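PDB 2G3A: acetyltransferase Atu2258 from Agrobacterium tumefaciens str. C58, which catalyses the transfer of an acetyl group from acetyl-coenzyme A to acceptor substrates, preferring glucosamine 6-phosphate or dopamine. Local coordinates for residues His70-Val78 against Ala104-Asp115; Ala93-Glu101 against Arg123-Thr131. All coordinates share one frame; numbering follows the deposited sequence.

Contact 1: residues His70-Val78 against Ala104-Asp115; sequences HTARGWLYV and ARKRGCMGAYID
Residues Trp75-Val78 and Gly111-Asp115 pair as parallel neighbours at the middle of the mixed GNAT sheet, the two strands of a beta-alpha-beta crossover through helix 92-106. Leu76 bonds through both its N and its O: N donates to Gly111 O (2.9 Å), and O takes Tyr113 N (2.7 Å); Val78 N then reaches Tyr113 O. Ahead of the strand, Gly74 O of the type I' turn receives Met110 N. On one face of the sheet the Trp75 indole lies over Gly111, whose CA sits 3.9 Å from the centroid of the six-membered ring. The Tyr77 ring, set anti to its backbone N (chi1 177°), brings CD1 over a face of the Tyr113 ring, 3.4 Å from Tyr113 CE1, with the planes 31° apart. Its OH donates to the syn lone pair of Asp115 OD2 at 2.5 Å. Just before the turn, Thr71 OG1 accepts a hydrogen bond from Arg107 NH1 (3.0 Å), in the guanidinium plane, while Arg107 NE pairs with Glu103. Strand 145-151 flanks Gly111-Asp115 on the side away from strand 75-82, helix 92-106 covers the face bearing Leu76 and Ala112, and Trp75 NE1 bonds to Pro138 O of the second subunit.

Contact 2: residues Ala93-Glu101 against Arg123-Thr131; sequences APKLLAMAE and RTYERYGFT
Ala93 and Pro94 meet Thr124 at the N-terminal part of helix 92-106: the Thr124 methyl CG2, anti to its backbone N, lies 4.1 Å from Ala93 CB and equally far from Pro94 CG. The Thr124 hydroxyl is held within its own helix by Asp120 O. Pro94 also lines one side of the site that receives Tyr128, a knob set among Pro94, Leu97, Ala98 and Glu101. One turn on, Leu97 lies at the middle of the interface. Its CB stands over the centre of the Tyr128 ring, 3.8 Å from the centroid and 12° off the normal, a CH-pi contact. The branch CD1 extends to Tyr125 CD1 at 3.9 Å, whereas CD2 approaches Phe130 CE2 more loosely. Ala98 borders the phenol end, its CA 3.2 Å from Tyr128 OH. Glu101, a further turn along, extends its chain so that OE1 accepts the hydrogen bond from Tyr128 OH (2.8 Å); the hydroxyl comes from above the carboxylate plane, which stands 81° from that of the ring. The two short helical segments cross at -51° with axes 10.4 Å apart, a spacing bridged by the long Tyr128 side chain. Lys150 forms a salt bridge with the same OE1 and Arg105 one with OE2, so the buried carboxylate is probably ionised, and its bond to Tyr128 gives a polar end to a knob whose ring is otherwise held by apolar packing.

Both contacts use helix 92-106, but in different layers of the fold. Contact 1 lies mainly within the sheet, where backbone hydrogen bonds set the strand pairing, with polar side-chain bonds and packing added on its faces and at the helix end; contact 2 joins two helices, relying on apolar packing with one side-chain hydrogen bond. Each is partly buried, yet the interface of contact 1 is more than twice as large (842 against 375 Å²). They meet beneath the helices, where Ile114 packs on Tyr125 and Phe130, and Leu76 on Ala100. Contact 2 contains Arg123, Thr124 and Tyr125, which probably bind coenzyme A; contact 1 approaches that site through Ile114 and Val78.

Contact 1: residues His70-Val78 against Ala104-Asp115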
ATOM      1  N   HIS A  70      -4.572   8.497   4.452  1.00 24.62           N
ATOM      2  CA  HIS A  70      -3.688   9.295   5.303  1.00 25.65           C
ATOM      3  C   HIS A  70      -2.914  10.300   4.471  1.00 25.27           C
ATOM      4  O   HIS A  70      -2.772  10.142   3.262  1.00 25.26           O
ATOM      5  CB  HIS A  70      -2.706   8.413   6.090  1.00 26.95           C
ATOM      6  CG  HIS A  70      -1.699   7.711   5.231  1.00 26.37           C
ATOM      7  ND1 HIS A  70      -1.874   6.419   4.785  1.00 28.22           N
ATOM      8  CD2 HIS A  70      -0.499   8.114   4.754  1.00 26.64           C
ATOM      9  CE1 HIS A  70      -0.830   6.061   4.059  1.00 32.63           C
ATOM     10  NE2 HIS A  70       0.019   7.073   4.026  1.00 29.87           N
ATOM     11  N   THR A  71      -2.406  11.332   5.132  1.00 24.30           N
ATOM     12  CA  THR A  71      -1.500  12.251   4.470  1.00 23.01           C
ATOM     13  C   THR A  71      -0.102  12.063   5.053  1.00 21.04           C
ATOM     14  O   THR A  71       0.046  11.868   6.258  1.00 21.43           O
ATOM     15  CB  THR A  71      -1.958  13.702   4.631  1.00 22.99           C
ATOM     16  OG1 THR A  71      -2.079  13.998   6.027  1.00 21.59           O
ATOM     17  CG2 THR A  71      -3.321  13.899   3.954  1.00 22.10           C
ATOM     18  N   ALA A  72       0.909  12.094   4.186  1.00 20.52           N
ATOM     19  CA  ALA A  72       2.317  12.013   4.598  1.00 20.73           C
ATOM     20  C   ALA A  72       3.179  12.651   3.523  1.00 22.63           C
ATOM     21  O   ALA A  72       2.927  12.448   2.324  1.00 20.41           O
ATOM     22  CB  ALA A  72       2.724  10.560   4.797  1.00 22.34           C
ATOM     23  N   ARG A  73       4.189  13.418   3.935  1.00 24.10           N
ATOM     24  CA  ARG A  73       5.163  13.990   2.984  1.00 24.89           C
ATOM     25  C   ARG A  73       4.482  14.763   1.838  1.00 24.31           C
ATOM     26  O   ARG A  73       4.913  14.724   0.675  1.00 25.04           O
ATOM     27  CB  ARG A  73       6.103  12.892   2.464  1.00 25.12           C
ATOM     28  CG  ARG A  73       6.876  12.216   3.596  1.00 25.58           C
ATOM     29  CD  ARG A  73       7.864  11.160   3.125  1.00 26.49           C
ATOM     30  NE  ARG A  73       8.567  10.549   4.258  1.00 23.44           N
ATOM     31  CZ  ARG A  73       9.543  11.139   4.942  1.00 25.90           C
ATOM     32  NH1 ARG A  73       9.940  12.374   4.634  1.00 24.92           N
ATOM     33  NH2 ARG A  73      10.105  10.502   5.959  1.00 23.95           N
ATOM     34  N   GLY A  74       3.404  15.458   2.188  1.00 24.98           N
ATOM     35  CA  GLY A  74       2.733  16.383   1.278  1.00 25.46           C
ATOM     36  C   GLY A  74       1.670  15.776   0.388  1.00 23.58           C
ATOM     37  O   GLY A  74       1.097  16.479  -0.438  1.00 23.45           O
ATOM     38  N   TRP A  75       1.407  14.476   0.547  1.00 21.49           N
ATOM     39  CA  TRP A  75       0.467  13.767  -0.330  1.00 20.85           C
ATOM     40  C   TRP A  75      -0.579  12.989   0.435  1.00 23.58           C
ATOM     41  O   TRP A  75      -0.279  12.368   1.458  1.00 24.60           O
ATOM     42  CB  TRP A  75       1.212  12.821  -1.288  1.00 19.68           C
ATOM     43  CG  TRP A  75       1.935  13.573  -2.393  1.00 19.25           C
ATOM     44  CD1 TRP A  75       3.095  14.295  -2.280  1.00 18.36           C
ATOM     45  CD2 TRP A  75       1.515  13.696  -3.755  1.00 19.85           C
ATOM     46  NE1 TRP A  75       3.422  14.860  -3.499  1.00 21.74           N
ATOM     47  CE2 TRP A  75       2.479  14.491  -4.422  1.00 20.39           C
ATOM     48  CE3 TRP A  75       0.438  13.176  -4.488  1.00 19.97           C
ATOM     49  CZ2 TRP A  75       2.386  14.793  -5.791  1.00 23.84           C
ATOM     50  CZ3 TRP A  75       0.353  13.467  -5.846  1.00 22.48           C
ATOM     51  CH2 TRP A  75       1.314  14.279  -6.480  1.00 24.13           C
ATOM     52  N   LEU A  76      -1.814  13.057  -0.071  1.00 22.76           N
ATOM     53  CA  LEU A  76      -2.910  12.197   0.366  1.00 22.91           C
ATOM     54  C   LEU A  76      -2.874  10.844  -0.353  1.00 23.25           C
ATOM     55  O   LEU A  76      -2.776  10.786  -1.583  1.00 22.62           O
ATOM     56  CB  LEU A  76      -4.261  12.871   0.090  1.00 22.40           C
ATOM     57  CG  LEU A  76      -5.515  11.995   0.204  1.00 20.72           C
ATOM     58  CD1 LEU A  76      -5.775  11.528   1.630  1.00 24.54           C
ATOM     59  CD2 LEU A  76      -6.754  12.722  -0.364  1.00 21.89           C
ATOM     60  N   TYR A  77      -2.910   9.768   0.426  1.00 22.49           N
ATOM     61  CA  TYR A  77      -3.097   8.417  -0.120  1.00 22.33           C
ATOM     62  C   TYR A  77      -4.468   7.939   0.334  1.00 23.27           C
ATOM     63  O   TYR A  77      -4.766   7.932   1.541  1.00 22.61           O
ATOM     64  CB  TYR A  77      -2.012   7.425   0.344  1.00 21.33           C
ATOM     65  CG  TYR A  77      -2.267   6.003  -0.186  1.00 25.51           C
ATOM     66  CD1 TYR A  77      -2.455   5.783  -1.543  1.00 25.28           C
ATOM     67  CD2 TYR A  77      -2.381   4.895   0.687  1.00 28.92           C
ATOM     68  CE1 TYR A  77      -2.716   4.497  -2.051  1.00 28.00           C
ATOM     69  CE2 TYR A  77      -2.651   3.590   0.181  1.00 30.01           C
ATOM     70  CZ  TYR A  77      -2.818   3.411  -1.192  1.00 31.10           C
ATOM     71  OH  TYR A  77      -3.074   2.154  -1.742  1.00 25.29           O
ATOM     72  N   VAL A  78      -5.306   7.573  -0.630  1.00 23.52           N
ATOM     73  CA  VAL A  78      -6.592   6.953  -0.339  1.00 23.60           C
ATOM     74  C   VAL A  78      -6.379   5.445  -0.397  1.00 25.94           C
ATOM     75  O   VAL A  78      -6.057   4.895  -1.457  1.00 24.12           O
ATOM     76  CB  VAL A  78      -7.702   7.402  -1.328  1.00 22.09           C
ATOM     77  CG1 VAL A  78      -9.004   6.605  -1.108  1.00 23.18           C
ATOM     78  CG2 VAL A  78      -7.956   8.910  -1.210  1.00 20.60           C
ATOM     79  N   ALA A 104      -7.140  17.360   2.846  1.00 25.01           N
ATOM     80  CA  ALA A 104      -5.734  17.288   2.437  1.00 23.98           C
ATOM     81  C   ALA A 104      -5.198  18.661   2.040  1.00 22.95           C
ATOM     82  O   ALA A 104      -4.087  19.028   2.420  1.00 22.67           O
ATOM     83  CB  ALA A 104      -5.548  16.284   1.299  1.00 23.00           C
ATOM     84  N   ARG A 105      -5.996  19.430   1.306  1.00 23.24           N
ATOM     85  CA  ARG A 105      -5.605  20.804   0.965  1.00 25.90           C
ATOM     86  C   ARG A 105      -5.426  21.659   2.219  1.00 26.14           C
ATOM     87  O   ARG A 105      -4.461  22.422   2.324  1.00 26.08           O
ATOM     88  CB  ARG A 105      -6.615  21.441   0.015  1.00 27.39           C
ATOM     89  CG  ARG A 105      -6.524  20.899  -1.407  1.00 24.02           C
ATOM     90  CD  ARG A 105      -7.703  21.413  -2.222  1.00 27.94           C
ATOM     91  NE  ARG A 105      -7.663  20.956  -3.607  1.00 21.58           N
ATOM     92  CZ  ARG A 105      -7.154  21.657  -4.621  1.00 27.72           C
ATOM     93  NH1 ARG A 105      -6.619  22.849  -4.423  1.00 23.13           N
ATOM     94  NH2 ARG A 105      -7.182  21.163  -5.842  1.00 23.80           N
ATOM     95  N   LYS A 106      -6.336  21.498   3.176  1.00 26.81           N
ATOM     96  CA  LYS A 106      -6.227  22.183   4.467  1.00 27.51           C
ATOM     97  C   LYS A 106      -4.928  21.853   5.184  1.00 27.51           C
ATOM     98  O   LYS A 106      -4.303  22.729   5.797  1.00 24.65           O
ATOM     99  CB  LYS A 106      -7.397  21.819   5.377  1.00 27.41           C
ATOM    100  CG  LYS A 106      -8.679  22.508   5.032  1.00 36.19           C
ATOM    101  CD  LYS A 106      -9.470  22.853   6.287  1.00 39.33           C
ATOM    102  CE  LYS A 106     -10.883  23.299   5.927  1.00 44.09           C
ATOM    103  NZ  LYS A 106     -11.803  22.150   5.675  1.00 39.49           N
ATOM    104  N   ARG A 107      -4.519  20.589   5.099  1.00 26.61           N
ATOM    105  CA  ARG A 107      -3.290  20.130   5.752  1.00 27.99           C
ATOM    106  C   ARG A 107      -2.040  20.611   5.010  1.00 29.48           C
ATOM    107  O   ARG A 107      -0.918  20.337   5.442  1.00 30.97           O
ATOM    108  CB  ARG A 107      -3.281  18.602   5.872  1.00 26.15           C
ATOM    109  CG  ARG A 107      -4.447  18.024   6.678  1.00 29.52           C
ATOM    110  CD  ARG A 107      -4.320  16.528   6.837  1.00 26.70           C
ATOM    111  NE  ARG A 107      -5.412  15.991   7.639  1.00 24.89           N
ATOM    112  CZ  ARG A 107      -5.554  14.711   7.979  1.00 28.93           C
ATOM    113  NH1 ARG A 107      -4.657  13.802   7.612  1.00 21.52           N
ATOM    114  NH2 ARG A 107      -6.597  14.340   8.711  1.00 26.94           N
ATOM    115  N   GLY A 108      -2.246  21.307   3.889  1.00 28.49           N
ATOM    116  CA  GLY A 108      -1.160  21.817   3.055  1.00 26.71           C
ATOM    117  C   GLY A 108      -0.590  20.842   2.035  1.00 25.03           C
ATOM    118  O   GLY A 108       0.526  21.046   1.556  1.00 24.45           O
ATOM    119  N   CYS A 109      -1.338  19.785   1.699  1.00 23.70           N
ATOM    120  CA  CYS A 109      -0.867  18.772   0.735  1.00 25.68           C
ATOM    121  C   CYS A 109      -0.812  19.314  -0.684  1.00 25.24           C
ATOM    122  O   CYS A 109      -1.539  20.239  -1.010  1.00 24.28           O
ATOM    123  CB  CYS A 109      -1.743  17.517   0.761  1.00 24.96           C
ATOM    124  SG  CYS A 109      -1.651  16.648   2.347  1.00 29.64           S
HETATM  125  N   MSE A 110       0.056  18.711  -1.496  1.00 23.77           N
HETATM  126  CA  MSE A 110       0.304  19.076  -2.884  1.00 30.22           C
HETATM  127  C   MSE A 110      -0.469  18.215  -3.880  1.00 23.75           C
HETATM  128  O   MSE A 110      -0.551  18.528  -5.067  1.00 22.69           O
HETATM  129  CB  MSE A 110       1.792  18.879  -3.180  1.00 28.66           C
HETATM  130  CG  MSE A 110       2.734  19.786  -2.416  1.00 41.59           C
HETATM  131 SE   MSE A 110       4.540  19.031  -2.589  1.00 51.45          SE
HETATM  132  CE  MSE A 110       4.669  19.066  -4.449  1.00 47.00           C
ATOM    133  N   GLY A 111      -1.006  17.100  -3.415  1.00 17.25           N
ATOM    134  CA  GLY A 111      -1.689  16.177  -4.317  1.00 18.44           C
ATOM    135  C   GLY A 111      -2.195  14.921  -3.629  1.00 18.00           C
ATOM    136  O   GLY A 111      -1.986  14.721  -2.416  1.00 19.13           O
ATOM    137  N   ALA A 112      -2.857  14.072  -4.400  1.00 19.71           N
ATOM    138  CA  ALA A 112      -3.418  12.811  -3.882  1.00 19.48           C
ATOM    139  C   ALA A 112      -3.006  11.687  -4.801  1.00 20.59           C
ATOM    140  O   ALA A 112      -2.789  11.892  -5.998  1.00 21.39           O
ATOM    141  CB  ALA A 112      -4.970  12.892  -3.824  1.00 20.64           C
ATOM    142  N   TYR A 113      -2.917  10.481  -4.265  1.00 21.44           N
ATOM    143  CA  TYR A 113      -2.833   9.324  -5.147  1.00 22.70           C
ATOM    144  C   TYR A 113      -3.696   8.171  -4.670  1.00 23.76           C
ATOM    145  O   TYR A 113      -4.140   8.120  -3.513  1.00 22.32           O
ATOM    146  CB  TYR A 113      -1.364   8.919  -5.438  1.00 23.22           C
ATOM    147  CG  TYR A 113      -0.618   8.319  -4.261  1.00 24.66           C
ATOM    148  CD1 TYR A 113      -0.285   6.959  -4.247  1.00 28.17           C
ATOM    149  CD2 TYR A 113      -0.208   9.112  -3.181  1.00 27.29           C
ATOM    150  CE1 TYR A 113       0.411   6.399  -3.168  1.00 27.04           C
ATOM    151  CE2 TYR A 113       0.499   8.568  -2.114  1.00 30.79           C
ATOM    152  CZ  TYR A 113       0.807   7.214  -2.114  1.00 31.62           C
ATOM    153  OH  TYR A 113       1.507   6.676  -1.044  1.00 27.66           O
ATOM    154  N   ILE A 114      -3.917   7.236  -5.586  1.00 24.74           N
ATOM    155  CA  ILE A 114      -4.912   6.207  -5.410  1.00 23.56           C
ATOM    156  C   ILE A 114      -4.584   5.027  -6.320  1.00 24.15           C
ATOM    157  O   ILE A 114      -3.875   5.175  -7.319  1.00 21.85           O
ATOM    158  CB  ILE A 114      -6.349   6.788  -5.671  1.00 22.39           C
ATOM    159  CG1 ILE A 114      -7.431   5.918  -5.040  1.00 22.14           C
ATOM    160  CG2 ILE A 114      -6.610   6.970  -7.184  1.00 20.43           C
ATOM    161  CD1 ILE A 114      -8.791   6.685  -4.843  1.00 24.54           C
ATOM    162  N   ASP A 115      -5.078   3.843  -5.968  1.00 26.53           N
ATOM    163  CA  ASP A 115      -4.887   2.698  -6.864  1.00 25.81           C
ATOM    164  C   ASP A 115      -6.118   1.800  -6.886  1.00 25.90           C
ATOM    165  O   ASP A 115      -6.941   1.858  -5.985  1.00 25.59           O
ATOM    166  CB  ASP A 115      -3.634   1.919  -6.478  1.00 24.25           C
ATOM    167  CG  ASP A 115      -3.613   1.572  -5.016  1.00 28.07           C
ATOM    168  OD1 ASP A 115      -4.433   0.744  -4.617  1.00 35.07           O
ATOM    169  OD2 ASP A 115      -2.796   2.145  -4.276  1.00 28.49           O
TER
HETATM  170  O   HOH W   1      -6.460   3.156  -3.294  1.00 24.16           O

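Contact 2: residues Ala93-Glu101 against Arg123-Thr131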
ATOM      1  N   ALA A  93     -19.078   8.158  -3.936  1.00 22.38           N
ATOM      2  CA  ALA A  93     -17.633   7.979  -4.011  1.00 23.75           C
ATOM      3  C   ALA A  93     -16.945   9.328  -4.350  1.00 24.93           C
ATOM      4  O   ALA A  93     -15.971   9.699  -3.704  1.00 20.89           O
ATOM      5  CB  ALA A  93     -17.259   6.881  -5.039  1.00 24.63           C
ATOM      6  N   PRO A  94     -17.436  10.057  -5.383  1.00 25.18           N
ATOM      7  CA  PRO A  94     -16.857  11.403  -5.576  1.00 24.28           C
ATOM      8  C   PRO A  94     -16.988  12.345  -4.357  1.00 24.85           C
ATOM      9  O   PRO A  94     -16.095  13.159  -4.121  1.00 23.45           O
ATOM     10  CB  PRO A  94     -17.618  11.942  -6.791  1.00 25.78           C
ATOM     11  CG  PRO A  94     -18.068  10.697  -7.530  1.00 24.85           C
ATOM     12  CD  PRO A  94     -18.424   9.737  -6.430  1.00 26.23           C
ATOM     13  N   LYS A  95     -18.077  12.224  -3.595  1.00 23.71           N
ATOM     14  CA  LYS A  95     -18.269  13.046  -2.401  1.00 22.93           C
ATOM     15  C   LYS A  95     -17.203  12.738  -1.358  1.00 23.57           C
ATOM     16  O   LYS A  95     -16.676  13.649  -0.720  1.00 21.18           O
ATOM     17  CB  LYS A  95     -19.670  12.851  -1.813  1.00 23.58           C
ATOM     18  CG  LYS A  95     -19.909  13.630  -0.510  1.00 20.71           C
ATOM     19  CD  LYS A  95     -21.380  13.633  -0.127  1.00 24.70           C
ATOM     20  CE  LYS A  95     -21.637  14.526   1.091  1.00 27.37           C
ATOM     21  NZ  LYS A  95     -23.097  14.571   1.397  1.00 31.31           N
ATOM     22  N   LEU A  96     -16.919  11.450  -1.166  1.00 22.37           N
ATOM     23  CA  LEU A  96     -15.865  11.016  -0.253  1.00 22.56           C
ATOM     24  C   LEU A  96     -14.512  11.530  -0.714  1.00 20.99           C
ATOM     25  O   LEU A  96     -13.745  12.042   0.094  1.00 21.82           O
ATOM     26  CB  LEU A  96     -15.839   9.483  -0.124  1.00 21.40           C
ATOM     27  CG  LEU A  96     -17.059   8.837   0.548  1.00 18.99           C
ATOM     28  CD1 LEU A  96     -17.080   7.358   0.259  1.00 18.51           C
ATOM     29  CD2 LEU A  96     -17.089   9.098   2.054  1.00 22.02           C
ATOM     30  N   LEU A  97     -14.237  11.424  -2.017  1.00 21.18           N
ATOM     31  CA  LEU A  97     -12.981  11.956  -2.559  1.00 22.05           C
ATOM     32  C   LEU A  97     -12.865  13.476  -2.383  1.00 24.37           C
ATOM     33  O   LEU A  97     -11.785  14.000  -2.095  1.00 24.26           O
ATOM     34  CB  LEU A  97     -12.835  11.588  -4.030  1.00 20.72           C
ATOM     35  CG  LEU A  97     -12.660  10.080  -4.299  1.00 19.43           C
ATOM     36  CD1 LEU A  97     -12.809   9.828  -5.794  1.00 25.66           C
ATOM     37  CD2 LEU A  97     -11.292   9.575  -3.759  1.00 24.04           C
ATOM     38  N   ALA A  98     -13.977  14.178  -2.585  1.00 24.44           N
ATOM     39  CA  ALA A  98     -14.010  15.633  -2.410  1.00 21.56           C
ATOM     40  C   ALA A  98     -13.793  16.046  -0.950  1.00 21.74           C
ATOM     41  O   ALA A  98     -13.073  17.019  -0.667  1.00 21.10           O
ATOM     42  CB  ALA A  98     -15.326  16.210  -2.965  1.00 21.74           C
HETATM   43  N   MSE A  99     -14.367  15.292  -0.017  1.00 23.02           N
HETATM   44  CA  MSE A  99     -14.151  15.579   1.409  1.00 26.11           C
HETATM   45  C   MSE A  99     -12.702  15.332   1.833  1.00 22.93           C
HETATM   46  O   MSE A  99     -12.122  16.115   2.600  1.00 21.37           O
HETATM   47  CB  MSE A  99     -15.090  14.753   2.273  1.00 25.47           C
HETATM   48  CG  MSE A  99     -16.553  15.127   2.101  1.00 28.86           C
HETATM   49 SE   MSE A  99     -17.667  14.039   3.260  1.00 40.17          SE
HETATM   50  CE  MSE A  99     -16.890  14.481   5.026  1.00 25.91           C
ATOM     51  N   ALA A 100     -12.120  14.248   1.324  1.00 23.47           N
ATOM     52  CA  ALA A 100     -10.705  13.927   1.565  1.00 21.01           C
ATOM     53  C   ALA A 100      -9.779  14.982   0.954  1.00 21.88           C
ATOM     54  O   ALA A 100      -8.825  15.423   1.599  1.00 25.31           O
ATOM     55  CB  ALA A 100     -10.375  12.530   1.017  1.00 20.79           C
ATOM     56  N   GLU A 101     -10.048  15.386  -0.288  1.00 20.90           N
ATOM     57  CA  GLU A 101      -9.210  16.396  -0.939  1.00 21.80           C
ATOM     58  C   GLU A 101      -9.260  17.734  -0.189  1.00 23.89           C
ATOM     59  O   GLU A 101      -8.221  18.379   0.032  1.00 23.10           O
ATOM     60  CB  GLU A 101      -9.603  16.592  -2.395  1.00 20.29           C
ATOM     61  CG  GLU A 101      -8.843  17.756  -3.035  1.00 20.13           C
ATOM     62  CD  GLU A 101      -8.931  17.770  -4.544  1.00 24.69           C
ATOM     63  OE1 GLU A 101      -9.351  16.764  -5.138  1.00 22.14           O
ATOM     64  OE2 GLU A 101      -8.555  18.793  -5.147  1.00 25.40           O
ATOM     65  N   ARG A 123     -12.823   4.421 -13.646  1.00 24.54           N
ATOM     66  CA  ARG A 123     -13.630   5.417 -14.351  0.50 25.34           C
ATOM     67  C   ARG A 123     -14.068   6.557 -13.418  1.00 24.38           C
ATOM     68  O   ARG A 123     -14.002   7.723 -13.775  1.00 24.93           O
ATOM     69  CB  ARG A 123     -14.850   4.735 -14.977  0.50 26.20           C
ATOM     70  CG  ARG A 123     -15.584   5.561 -16.015  0.50 28.20           C
ATOM     71  CD  ARG A 123     -16.783   4.809 -16.591  0.50 26.97           C
ATOM     72  NE  ARG A 123     -17.699   4.345 -15.551  0.50 32.60           N
ATOM     73  CZ  ARG A 123     -17.857   3.072 -15.200  0.50 27.69           C
ATOM     74  NH1 ARG A 123     -17.160   2.122 -15.806  0.50 29.07           N
ATOM     75  NH2 ARG A 123     -18.710   2.751 -14.238  0.50 26.12           N
ATOM     76  N   THR A 124     -14.532   6.198 -12.225  1.00 24.03           N
ATOM     77  CA  THR A 124     -14.914   7.194 -11.223  1.00 26.17           C
ATOM     78  C   THR A 124     -13.740   8.119 -10.898  1.00 24.46           C
ATOM     79  O   THR A 124     -13.895   9.353 -10.852  1.00 25.22           O
ATOM     80  CB  THR A 124     -15.396   6.504  -9.921  1.00 27.65           C
ATOM     81  OG1 THR A 124     -16.542   5.698 -10.225  1.00 32.25           O
ATOM     82  CG2 THR A 124     -15.765   7.533  -8.842  1.00 31.67           C
ATOM     83  N   TYR A 125     -12.566   7.529 -10.687  1.00 18.62           N
ATOM     84  CA  TYR A 125     -11.392   8.324 -10.298  1.00 22.50           C
ATOM     85  C   TYR A 125     -10.967   9.230 -11.422  1.00 21.94           C
ATOM     86  O   TYR A 125     -10.618  10.385 -11.191  1.00 21.92           O
ATOM     87  CB  TYR A 125     -10.208   7.434  -9.885  1.00 20.45           C
ATOM     88  CG  TYR A 125     -10.498   6.512  -8.734  1.00 25.07           C
ATOM     89  CD1 TYR A 125     -11.537   6.785  -7.841  1.00 26.35           C
ATOM     90  CD2 TYR A 125      -9.723   5.352  -8.530  1.00 24.73           C
ATOM     91  CE1 TYR A 125     -11.822   5.925  -6.800  1.00 24.67           C
ATOM     92  CE2 TYR A 125      -9.986   4.486  -7.451  1.00 24.30           C
ATOM     93  CZ  TYR A 125     -11.040   4.780  -6.604  1.00 27.97           C
ATOM     94  OH  TYR A 125     -11.336   3.946  -5.544  1.00 28.94           O
ATOM     95  N   GLU A 126     -11.007   8.715 -12.646  1.00 23.34           N
ATOM     96  CA  GLU A 126     -10.634   9.532 -13.801  1.00 25.65           C
ATOM     97  C   GLU A 126     -11.595  10.712 -14.035  1.00 27.01           C
ATOM     98  O   GLU A 126     -11.156  11.841 -14.319  1.00 24.37           O
ATOM     99  CB  GLU A 126     -10.494   8.654 -15.043  1.00 26.03           C
ATOM    100  CG  GLU A 126      -9.224   7.777 -15.000  1.00 27.01           C
ATOM    101  CD  GLU A 126      -9.070   6.879 -16.228  1.00 32.16           C
ATOM    102  OE1 GLU A 126     -10.061   6.245 -16.651  1.00 40.21           O
ATOM    103  OE2 GLU A 126      -7.947   6.788 -16.754  1.00 44.32           O
ATOM    104  N   ARG A 127     -12.896  10.453 -13.908  1.00 25.48           N
ATOM    105  CA  ARG A 127     -13.906  11.510 -14.030  1.00 28.78           C
ATOM    106  C   ARG A 127     -13.698  12.604 -12.976  1.00 25.64           C
ATOM    107  O   ARG A 127     -13.801  13.804 -13.286  1.00 22.92           O
ATOM    108  CB  ARG A 127     -15.319  10.932 -13.905  1.00 27.99           C
ATOM    109  CG  ARG A 127     -15.898  10.288 -15.156  1.00 36.68           C
ATOM    110  CD  ARG A 127     -17.426  10.133 -15.001  1.00 36.56           C
ATOM    111  NE  ARG A 127     -17.757   9.188 -13.925  1.00 46.28           N
ATOM    112  CZ  ARG A 127     -18.151   7.930 -14.120  1.00 51.35           C
ATOM    113  NH1 ARG A 127     -18.300   7.457 -15.354  1.00 56.11           N
ATOM    114  NH2 ARG A 127     -18.414   7.148 -13.078  1.00 44.29           N
ATOM    115  N   TYR A 128     -13.420  12.168 -11.741  1.00 25.16           N
ATOM    116  CA  TYR A 128     -13.092  13.040 -10.604  1.00 24.39           C
ATOM    117  C   TYR A 128     -11.898  13.969 -10.872  1.00 26.09           C
ATOM    118  O   TYR A 128     -11.876  15.114 -10.408  1.00 25.61           O
ATOM    119  CB  TYR A 128     -12.903  12.220  -9.301  1.00 23.99           C
ATOM    120  CG  TYR A 128     -12.621  13.100  -8.090  1.00 22.76           C
ATOM    121  CD1 TYR A 128     -13.660  13.773  -7.442  1.00 27.70           C
ATOM    122  CD2 TYR A 128     -11.311  13.301  -7.633  1.00 17.60           C
ATOM    123  CE1 TYR A 128     -13.411  14.623  -6.373  1.00 25.43           C
ATOM    124  CE2 TYR A 128     -11.042  14.162  -6.557  1.00 22.96           C
ATOM    125  CZ  TYR A 128     -12.105  14.816  -5.935  1.00 23.61           C
ATOM    126  OH  TYR A 128     -11.885  15.655  -4.866  1.00 28.37           O
ATOM    127  N   GLY A 129     -10.924  13.502 -11.652  1.00 24.43           N
ATOM    128  CA  GLY A 129      -9.756  14.327 -11.965  1.00 24.22           C
ATOM    129  C   GLY A 129      -8.407  13.657 -11.730  1.00 25.31           C
ATOM    130  O   GLY A 129      -7.368  14.289 -11.937  1.00 24.52           O
ATOM    131  N   PHE A 130      -8.403  12.400 -11.284  1.00 24.05           N
ATOM    132  CA  PHE A 130      -7.131  11.646 -11.217  1.00 24.03           C
ATOM    133  C   PHE A 130      -6.642  11.268 -12.598  1.00 24.22           C
ATOM    134  O   PHE A 130      -7.438  11.093 -13.517  1.00 22.40           O
ATOM    135  CB  PHE A 130      -7.242  10.369 -10.404  1.00 23.13           C
ATOM    136  CG  PHE A 130      -7.375  10.582  -8.924  1.00 21.14           C
ATOM    137  CD1 PHE A 130      -6.263  10.452  -8.081  1.00 25.05           C
ATOM    138  CD2 PHE A 130      -8.611  10.848  -8.363  1.00 25.14           C
ATOM    139  CE1 PHE A 130      -6.389  10.620  -6.700  1.00 25.04           C
ATOM    140  CE2 PHE A 130      -8.748  10.997  -6.981  1.00 23.01           C
ATOM    141  CZ  PHE A 130      -7.628  10.889  -6.152  1.00 23.67           C
ATOM    142  N   THR A 131      -5.324  11.138 -12.721  1.00 23.88           N
ATOM    143  CA  THR A 131      -4.679  10.798 -13.989  0.50 24.67           C
ATOM    144  C   THR A 131      -3.714   9.644 -13.748  1.00 25.15           C
ATOM    145  O   THR A 131      -2.971   9.648 -12.766  1.00 26.46           O
ATOM    146  CB  THR A 131      -3.911  11.991 -14.571  0.50 25.77           C
ATOM    147  OG1 THR A 131      -2.949  12.446 -13.614  0.50 30.18           O
ATOM    148  CG2 THR A 131      -4.857  13.128 -14.913  0.50 22.70           C
TER